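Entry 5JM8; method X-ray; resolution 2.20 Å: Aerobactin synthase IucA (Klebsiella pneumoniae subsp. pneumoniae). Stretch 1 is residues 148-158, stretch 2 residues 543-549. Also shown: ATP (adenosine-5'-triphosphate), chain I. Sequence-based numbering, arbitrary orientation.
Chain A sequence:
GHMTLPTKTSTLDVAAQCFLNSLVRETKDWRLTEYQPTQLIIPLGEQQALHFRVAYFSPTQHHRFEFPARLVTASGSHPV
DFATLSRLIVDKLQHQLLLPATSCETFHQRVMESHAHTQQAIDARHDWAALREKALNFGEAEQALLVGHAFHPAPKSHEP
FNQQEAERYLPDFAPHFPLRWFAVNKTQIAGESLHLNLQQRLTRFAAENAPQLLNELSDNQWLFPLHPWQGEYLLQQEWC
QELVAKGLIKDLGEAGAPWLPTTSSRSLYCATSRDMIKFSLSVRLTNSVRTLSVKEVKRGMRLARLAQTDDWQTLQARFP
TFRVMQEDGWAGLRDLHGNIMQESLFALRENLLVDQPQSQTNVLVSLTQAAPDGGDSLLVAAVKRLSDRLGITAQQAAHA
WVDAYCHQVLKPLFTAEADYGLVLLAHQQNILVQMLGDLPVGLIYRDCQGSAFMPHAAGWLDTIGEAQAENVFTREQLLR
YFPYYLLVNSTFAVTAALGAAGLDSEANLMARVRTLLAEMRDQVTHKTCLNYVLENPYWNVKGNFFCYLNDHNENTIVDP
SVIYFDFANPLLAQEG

Stretch 1 148-158: GHAFHPAPKSH
Stretch 2 (543-549) GNFFCYL

The contact between residues 148-158 and 543-549 of aerobactin synthase IucA is a mainly apolar and aromatic packing of an irregular segment against a helical segment, assisted by one weak hydrogen bond and a bridging water. It illustrates how residues at least 391 apart in sequence can be joined largely through side chains, with no backbone-to-backbone hydrogen bond.

Stretch 1 has no regular secondary structure: His152 is extended (phi/psi -124/143), Pro153 turns to -72/-35, and Ala154 lies at -130/68. Stretch 2 enters as a loop and becomes helical, with Tyr548 N donating to Asn544 O at 2.9 Å. This turn places Asn544 and Tyr548 on the side facing stretch 1. The chains run roughly parallel where His152 CA lies 5.6 Å from Asn544 CA and Pro153 CA 5.8 Å from Phe545 CA.

Tyr548 (chi1 t, chi2 70°) supplies the broadest surface. The edge of the His152 ring (chi1 t, chi2 -88°) meets its face, directing a C-H at the pi cloud, with centroids 4.6 Å apart, planes at 73°, and His152 CE1 3.4 Å from Tyr548 CD1. The imidazole is held by Ala154 N, which donates to His152 ND1 at 3.0 Å. Ala154 CB packs by van der Waals contact 3.5 Å from Tyr548 CE2, while the C-gamma-endo ring of Pro153 touches two aromatics, its CG 4.0 Å from Tyr548 CD2 and its CB 3.9 Å from Phe545 CD2 (Phe545 chi1 t, chi2 -80°).

Polar groups supplement this packing. Asn544 (chi1 m, chi2 -68°) sends ND2 to Phe151 O, a weak hydrogen bond of 3.3 Å bent to 135°, while its CB lies 3.6 Å from His152 CD2. At the tyrosine's far end, one water lies 3.0 Å from Tyr548 OH and 3.1 Å from Ser157 OG (chi1 t), hydrogen-bonding to both, weakly to the serine.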

ATOM      1  N   GLY A 148     -15.940 -27.636  -3.323  1.00 15.18           N
ATOM      2  CA  GLY A 148     -15.895 -27.940  -4.741  1.00 15.45           C
ATOM      3  C   GLY A 148     -17.276 -27.841  -5.355  1.00 15.65           C
ATOM      4  O   GLY A 148     -18.110 -27.066  -4.890  1.00 15.39           O
ATOM      5  N   HIS A 149     -17.520 -28.629  -6.398  1.00 16.11           N
ATOM      6  CA  HIS A 149     -18.817 -28.643  -7.069  1.00 17.31           C
ATOM      7  C   HIS A 149     -19.896 -29.186  -6.136  1.00 20.11           C
ATOM      8  O   HIS A 149     -19.793 -30.307  -5.637  1.00 22.70           O
ATOM      9  CB  HIS A 149     -18.752 -29.479  -8.344  1.00 20.80           C
ATOM     10  CG  HIS A 149     -19.831 -29.160  -9.331  1.00 25.10           C
ATOM     11  ND1 HIS A 149     -21.169 -29.193  -9.010  1.00 27.06           N
ATOM     12  CD2 HIS A 149     -19.765 -28.802 -10.635  1.00 27.51           C
ATOM     13  CE1 HIS A 149     -21.884 -28.865 -10.072  1.00 29.79           C
ATOM     14  NE2 HIS A 149     -21.055 -28.623 -11.071  1.00 29.81           N
ATOM     15  N   ALA A 150     -20.932 -28.387  -5.909  1.00 20.62           N
ATOM     16  CA  ALA A 150     -21.930 -28.698  -4.894  1.00 18.34           C
ATOM     17  C   ALA A 150     -22.817 -29.869  -5.300  1.00 21.14           C
ATOM     18  O   ALA A 150     -23.434 -30.507  -4.446  1.00 24.21           O
ATOM     19  CB  ALA A 150     -22.780 -27.470  -4.606  1.00 16.63           C
ATOM     20  N   PHE A 151     -22.887 -30.139  -6.601  1.00 21.44           N
ATOM     21  CA  PHE A 151     -23.701 -31.233  -7.127  1.00 21.36           C
ATOM     22  C   PHE A 151     -22.861 -32.203  -7.952  1.00 20.21           C
ATOM     23  O   PHE A 151     -23.256 -32.628  -9.036  1.00 21.12           O
ATOM     24  CB  PHE A 151     -24.864 -30.678  -7.957  1.00 20.63           C
ATOM     25  CG  PHE A 151     -25.980 -30.127  -7.122  1.00 19.59           C
ATOM     26  CD1 PHE A 151     -25.851 -28.900  -6.496  1.00 19.37           C
ATOM     27  CD2 PHE A 151     -27.152 -30.839  -6.952  1.00 21.74           C
ATOM     28  CE1 PHE A 151     -26.873 -28.389  -5.722  1.00 18.86           C
ATOM     29  CE2 PHE A 151     -28.177 -30.334  -6.177  1.00 20.17           C
ATOM     30  CZ  PHE A 151     -28.036 -29.110  -5.559  1.00 19.50           C
ATOM     31  N   HIS A 152     -21.689 -32.532  -7.418  1.00 20.00           N
ATOM     32  CA  HIS A 152     -20.856 -33.604  -7.948  1.00 20.53           C
ATOM     33  C   HIS A 152     -20.596 -34.582  -6.805  1.00 22.86           C
ATOM     34  O   HIS A 152     -20.459 -34.161  -5.658  1.00 25.59           O
ATOM     35  CB  HIS A 152     -19.544 -33.056  -8.515  1.00 19.81           C
ATOM     36  CG  HIS A 152     -18.824 -34.018  -9.406  1.00 21.14           C
ATOM     37  ND1 HIS A 152     -17.926 -34.949  -8.927  1.00 21.86           N
ATOM     38  CD2 HIS A 152     -18.872 -34.201 -10.747  1.00 20.83           C
ATOM     39  CE1 HIS A 152     -17.453 -35.661  -9.934  1.00 24.77           C
ATOM     40  NE2 HIS A 152     -18.011 -35.227 -11.049  1.00 21.30           N
ATOM     41  N   PRO A 153     -20.555 -35.892  -7.100  1.00 20.03           N
ATOM     42  CA  PRO A 153     -20.307 -36.856  -6.021  1.00 22.26           C
ATOM     43  C   PRO A 153     -18.867 -36.849  -5.509  1.00 25.81           C
ATOM     44  O   PRO A 153     -18.638 -37.065  -4.319  1.00 30.50           O
ATOM     45  CB  PRO A 153     -20.641 -38.201  -6.673  1.00 23.06           C
ATOM     46  CG  PRO A 153     -20.452 -37.973  -8.131  1.00 22.53           C
ATOM     47  CD  PRO A 153     -20.872 -36.564  -8.374  1.00 20.71           C
ATOM     48  N   ALA A 154     -17.917 -36.613  -6.408  1.00 21.38           N
ATOM     49  CA  ALA A 154     -16.502 -36.577  -6.057  1.00 21.10           C
ATOM     50  C   ALA A 154     -15.834 -35.318  -6.610  1.00 24.49           C
ATOM     51  O   ALA A 154     -15.000 -35.400  -7.512  1.00 29.43           O
ATOM     52  CB  ALA A 154     -15.803 -37.817  -6.580  1.00 20.22           C
ATOM     53  N   PRO A 155     -16.197 -34.147  -6.065  1.00 23.78           N
ATOM     54  CA  PRO A 155     -15.674 -32.863  -6.548  1.00 25.20           C
ATOM     55  C   PRO A 155     -14.182 -32.652  -6.277  1.00 28.18           C
ATOM     56  O   PRO A 155     -13.585 -31.765  -6.887  1.00 33.95           O
ATOM     57  CB  PRO A 155     -16.506 -31.837  -5.776  1.00 22.74           C
ATOM     58  CG  PRO A 155     -16.946 -32.547  -4.549  1.00 21.00           C
ATOM     59  CD  PRO A 155     -17.144 -33.971  -4.950  1.00 21.62           C
ATOM     60  N   LYS A 156     -13.598 -33.450  -5.385  1.00 25.92           N
ATOM     61  CA  LYS A 156     -12.190 -33.298  -5.017  1.00 24.16           C
ATOM     62  C   LYS A 156     -11.379 -34.557  -5.308  1.00 29.19           C
ATOM     63  O   LYS A 156     -10.516 -34.944  -4.524  1.00 31.70           O
ATOM     64  CB  LYS A 156     -12.062 -32.934  -3.534  1.00 20.60           C
ATOM     65  CG  LYS A 156     -12.715 -31.610  -3.159  1.00 21.59           C
ATOM     66  CD  LYS A 156     -12.035 -30.435  -3.851  1.00 21.09           C
ATOM     67  CE  LYS A 156     -12.635 -29.110  -3.419  1.00 19.04           C
ATOM     68  NZ  LYS A 156     -12.048 -27.962  -4.159  1.00 15.11           N
ATOM     69  N   SER A 157     -11.673 -35.199  -6.431  1.00 28.76           N
ATOM     70  CA  SER A 157     -10.816 -36.256  -6.949  1.00 29.62           C
ATOM     71  C   SER A 157      -9.622 -35.596  -7.638  1.00 29.81           C
ATOM     72  O   SER A 157      -9.802 -34.731  -8.493  1.00 33.62           O
ATOM     73  CB  SER A 157     -11.594 -37.166  -7.907  1.00 31.16           C
ATOM     74  OG  SER A 157     -10.723 -37.943  -8.711  1.00 31.70           O
ATOM     75  N   HIS A 158      -8.411 -35.994  -7.250  1.00 28.59           N
ATOM     76  CA  HIS A 158      -7.181 -35.339  -7.709  1.00 27.51           C
ATOM     77  C   HIS A 158      -6.342 -36.170  -8.681  1.00 29.50           C
ATOM     78  O   HIS A 158      -5.285 -35.712  -9.113  1.00 32.23           O
ATOM     79  CB  HIS A 158      -6.284 -34.994  -6.516  1.00 25.57           C
ATOM     80  CG  HIS A 158      -6.982 -34.287  -5.402  1.00 24.42           C
ATOM     81  ND1 HIS A 158      -7.949 -33.323  -5.615  1.00 23.84           N
ATOM     82  CD2 HIS A 158      -6.846 -34.389  -4.061  1.00 26.44           C
ATOM     83  CE1 HIS A 158      -8.376 -32.872  -4.453  1.00 27.70           C
ATOM     84  NE2 HIS A 158      -7.725 -33.504  -3.490  1.00 29.38           N
ATOM     85  N   GLY A 543     -26.779 -34.644 -15.710  1.00 40.88           N
ATOM     86  CA  GLY A 543     -26.379 -34.871 -14.333  1.00 37.49           C
ATOM     87  C   GLY A 543     -24.924 -35.281 -14.211  1.00 36.05           C
ATOM     88  O   GLY A 543     -24.333 -35.781 -15.165  1.00 40.53           O
ATOM     89  N   ASN A 544     -24.351 -35.067 -13.029  1.00 34.35           N
ATOM     90  CA  ASN A 544     -22.949 -35.382 -12.771  1.00 29.63           C
ATOM     91  C   ASN A 544     -22.753 -36.726 -12.075  1.00 30.06           C
ATOM     92  O   ASN A 544     -21.710 -37.362 -12.224  1.00 32.46           O
ATOM     93  CB  ASN A 544     -22.311 -34.283 -11.919  1.00 24.48           C
ATOM     94  CG  ASN A 544     -22.186 -32.967 -12.655  1.00 23.51           C
ATOM     95  OD1 ASN A 544     -21.413 -32.846 -13.606  1.00 26.93           O
ATOM     96  ND2 ASN A 544     -22.938 -31.968 -12.212  1.00 20.13           N
ATOM     97  N   PHE A 545     -23.755 -37.156 -11.314  1.00 27.68           N
ATOM     98  CA  PHE A 545     -23.629 -38.348 -10.480  1.00 25.42           C
ATOM     99  C   PHE A 545     -23.565 -39.626 -11.322  1.00 26.73           C
ATOM    100  O   PHE A 545     -22.683 -40.460 -11.117  1.00 24.29           O
ATOM    101  CB  PHE A 545     -24.794 -38.419  -9.485  1.00 23.90           C
ATOM    102  CG  PHE A 545     -24.748 -39.616  -8.570  1.00 23.79           C
ATOM    103  CD1 PHE A 545     -25.179 -40.852  -9.018  1.00 24.61           C
ATOM    104  CD2 PHE A 545     -24.303 -39.503  -7.262  1.00 23.26           C
ATOM    105  CE1 PHE A 545     -25.151 -41.957  -8.190  1.00 26.31           C
ATOM    106  CE2 PHE A 545     -24.276 -40.606  -6.428  1.00 23.36           C
ATOM    107  CZ  PHE A 545     -24.696 -41.833  -6.893  1.00 24.29           C
ATOM    108  N   PHE A 546     -24.486 -39.780 -12.270  1.00 24.42           N
ATOM    109  CA  PHE A 546     -24.517 -40.980 -13.104  1.00 30.11           C
ATOM    110  C   PHE A 546     -23.574 -40.831 -14.293  1.00 30.71           C
ATOM    111  O   PHE A 546     -23.211 -41.815 -14.936  1.00 34.15           O
ATOM    112  CB  PHE A 546     -25.943 -41.276 -13.573  1.00 26.17           C
ATOM    113  CG  PHE A 546     -26.866 -41.673 -12.457  1.00 26.30           C
ATOM    114  CD1 PHE A 546     -26.768 -42.924 -11.870  1.00 26.85           C
ATOM    115  CD2 PHE A 546     -27.822 -40.790 -11.986  1.00 25.92           C
ATOM    116  CE1 PHE A 546     -27.609 -43.289 -10.837  1.00 28.30           C
ATOM    117  CE2 PHE A 546     -28.665 -41.148 -10.956  1.00 37.90           C
ATOM    118  CZ  PHE A 546     -28.559 -42.402 -10.381  1.00 32.51           C
ATOM    119  N   CYS A 547     -23.169 -39.596 -14.571  1.00 29.15           N
ATOM    120  CA  CYS A 547     -22.157 -39.338 -15.587  1.00 31.99           C
ATOM    121  C   CYS A 547     -20.786 -39.761 -15.074  1.00 32.92           C
ATOM    122  O   CYS A 547     -19.956 -40.275 -15.824  1.00 37.09           O
ATOM    123  CB  CYS A 547     -22.140 -37.859 -15.974  1.00 35.72           C
ATOM    124  SG  CYS A 547     -20.919 -37.431 -17.237  1.00 37.80           S
ATOM    125  N   TYR A 548     -20.560 -39.542 -13.783  1.00 30.66           N
ATOM    126  CA  TYR A 548     -19.284 -39.849 -13.149  1.00 28.39           C
ATOM    127  C   TYR A 548     -19.154 -41.347 -12.888  1.00 31.83           C
ATOM    128  O   TYR A 548     -18.056 -41.906 -12.894  1.00 34.46           O
ATOM    129  CB  TYR A 548     -19.155 -39.068 -11.841  1.00 24.06           C
ATOM    130  CG  TYR A 548     -17.766 -39.042 -11.260  1.00 22.89           C
ATOM    131  CD1 TYR A 548     -16.758 -38.331 -11.880  1.00 23.67           C
ATOM    132  CD2 TYR A 548     -17.467 -39.715 -10.085  1.00 22.89           C
ATOM    133  CE1 TYR A 548     -15.489 -38.293 -11.361  1.00 23.36           C
ATOM    134  CE2 TYR A 548     -16.197 -39.683  -9.553  1.00 22.56           C
ATOM    135  CZ  TYR A 548     -15.212 -38.966 -10.197  1.00 22.23           C
ATOM    136  OH  TYR A 548     -13.944 -38.922  -9.677  1.00 21.95           O
ATOM    137  N   LEU A 549     -20.295 -41.984 -12.661  1.00 29.06           N
ATOM    138  CA  LEU A 549     -20.369 -43.424 -12.451  1.00 30.98           C
ATOM    139  C   LEU A 549     -20.066 -44.176 -13.748  1.00 38.28           C
ATOM    140  O   LEU A 549     -19.583 -45.309 -13.720  1.00 40.17           O
ATOM    141  CB  LEU A 549     -21.755 -43.784 -11.917  1.00 27.88           C
ATOM    142  CG  LEU A 549     -22.131 -45.241 -11.655  1.00 30.28           C
ATOM    143  CD1 LEU A 549     -21.201 -45.897 -10.646  1.00 30.97           C
ATOM    144  CD2 LEU A 549     -23.568 -45.278 -11.166  1.00 30.65           C
TER
HETATM  145  PG  ATP I 600     -10.717 -22.033 -16.210  1.00 22.37           P
HETATM  146  O1G ATP I 600      -9.372 -21.743 -15.592  1.00 24.72           O
HETATM  147  O2G ATP I 600     -11.838 -21.203 -15.633  1.00 20.96           O
HETATM  148  O3G ATP I 600     -10.706 -22.055 -17.719  1.00 21.42           O
HETATM  149  PB  ATP I 600     -11.648 -24.761 -16.594  1.00 20.20           P
HETATM  150  O1B ATP I 600     -11.042 -26.034 -16.057  1.00 18.42           O
HETATM  151  O2B ATP I 600     -11.542 -24.451 -18.071  1.00 21.30           O
HETATM  152  O3B ATP I 600     -11.080 -23.530 -15.707  1.00 19.89           O
HETATM  153  PA  ATP I 600     -14.265 -25.903 -16.369  1.00 20.96           P
HETATM  154  O1A ATP I 600     -13.805 -26.757 -17.524  1.00 22.14           O
HETATM  155  O2A ATP I 600     -15.635 -25.272 -16.403  1.00 22.54           O
HETATM  156  O3A ATP I 600     -13.200 -24.713 -16.158  1.00 17.12           O
HETATM  157  O5' ATP I 600     -14.153 -26.723 -14.992  1.00 17.54           O
HETATM  158  C5' ATP I 600     -14.525 -26.056 -13.791  1.00 18.23           C
HETATM  159  C4' ATP I 600     -13.728 -26.556 -12.595  1.00 21.42           C
HETATM  160  O4' ATP I 600     -14.206 -25.880 -11.429  1.00 23.54           O
HETATM  161  C3' ATP I 600     -13.879 -28.050 -12.351  1.00 25.86           C
HETATM  162  O3' ATP I 600     -12.584 -28.645 -12.196  1.00 28.86           O
HETATM  163  C2' ATP I 600     -14.698 -28.178 -11.080  1.00 25.50           C
HETATM  164  O2' ATP I 600     -14.183 -29.187 -10.214  1.00 27.40           O
HETATM  165  C1' ATP I 600     -14.599 -26.813 -10.420  1.00 23.79           C
HETATM  166  N9  ATP I 600     -15.892 -26.387  -9.839  1.00 22.48           N
HETATM  167  C8  ATP I 600     -16.075 -26.103  -8.539  1.00 23.20           C
HETATM  168  N7  ATP I 600     -17.361 -25.742  -8.302  1.00 20.97           N
HETATM  169  C5  ATP I 600     -18.016 -25.793  -9.475  1.00 18.75           C
HETATM  170  C6  ATP I 600     -19.398 -25.531  -9.927  1.00 17.52           C
HETATM  171  N6  ATP I 600     -20.330 -25.135  -9.029  1.00 14.71           N
HETATM  172  N1  ATP I 600     -19.676 -25.702 -11.239  1.00 19.07           N
HETATM  173  C2  ATP I 600     -18.739 -26.097 -12.123  1.00 18.80           C
HETATM  174  N3  ATP I 600     -17.464 -26.351 -11.775  1.00 17.66           N
HETATM  175  C4  ATP I 600     -17.046 -26.221 -10.490  1.00 19.00           C
HETATM  176  O   HOH W   1     -12.524 -36.502 -10.757  1.00 24.17           O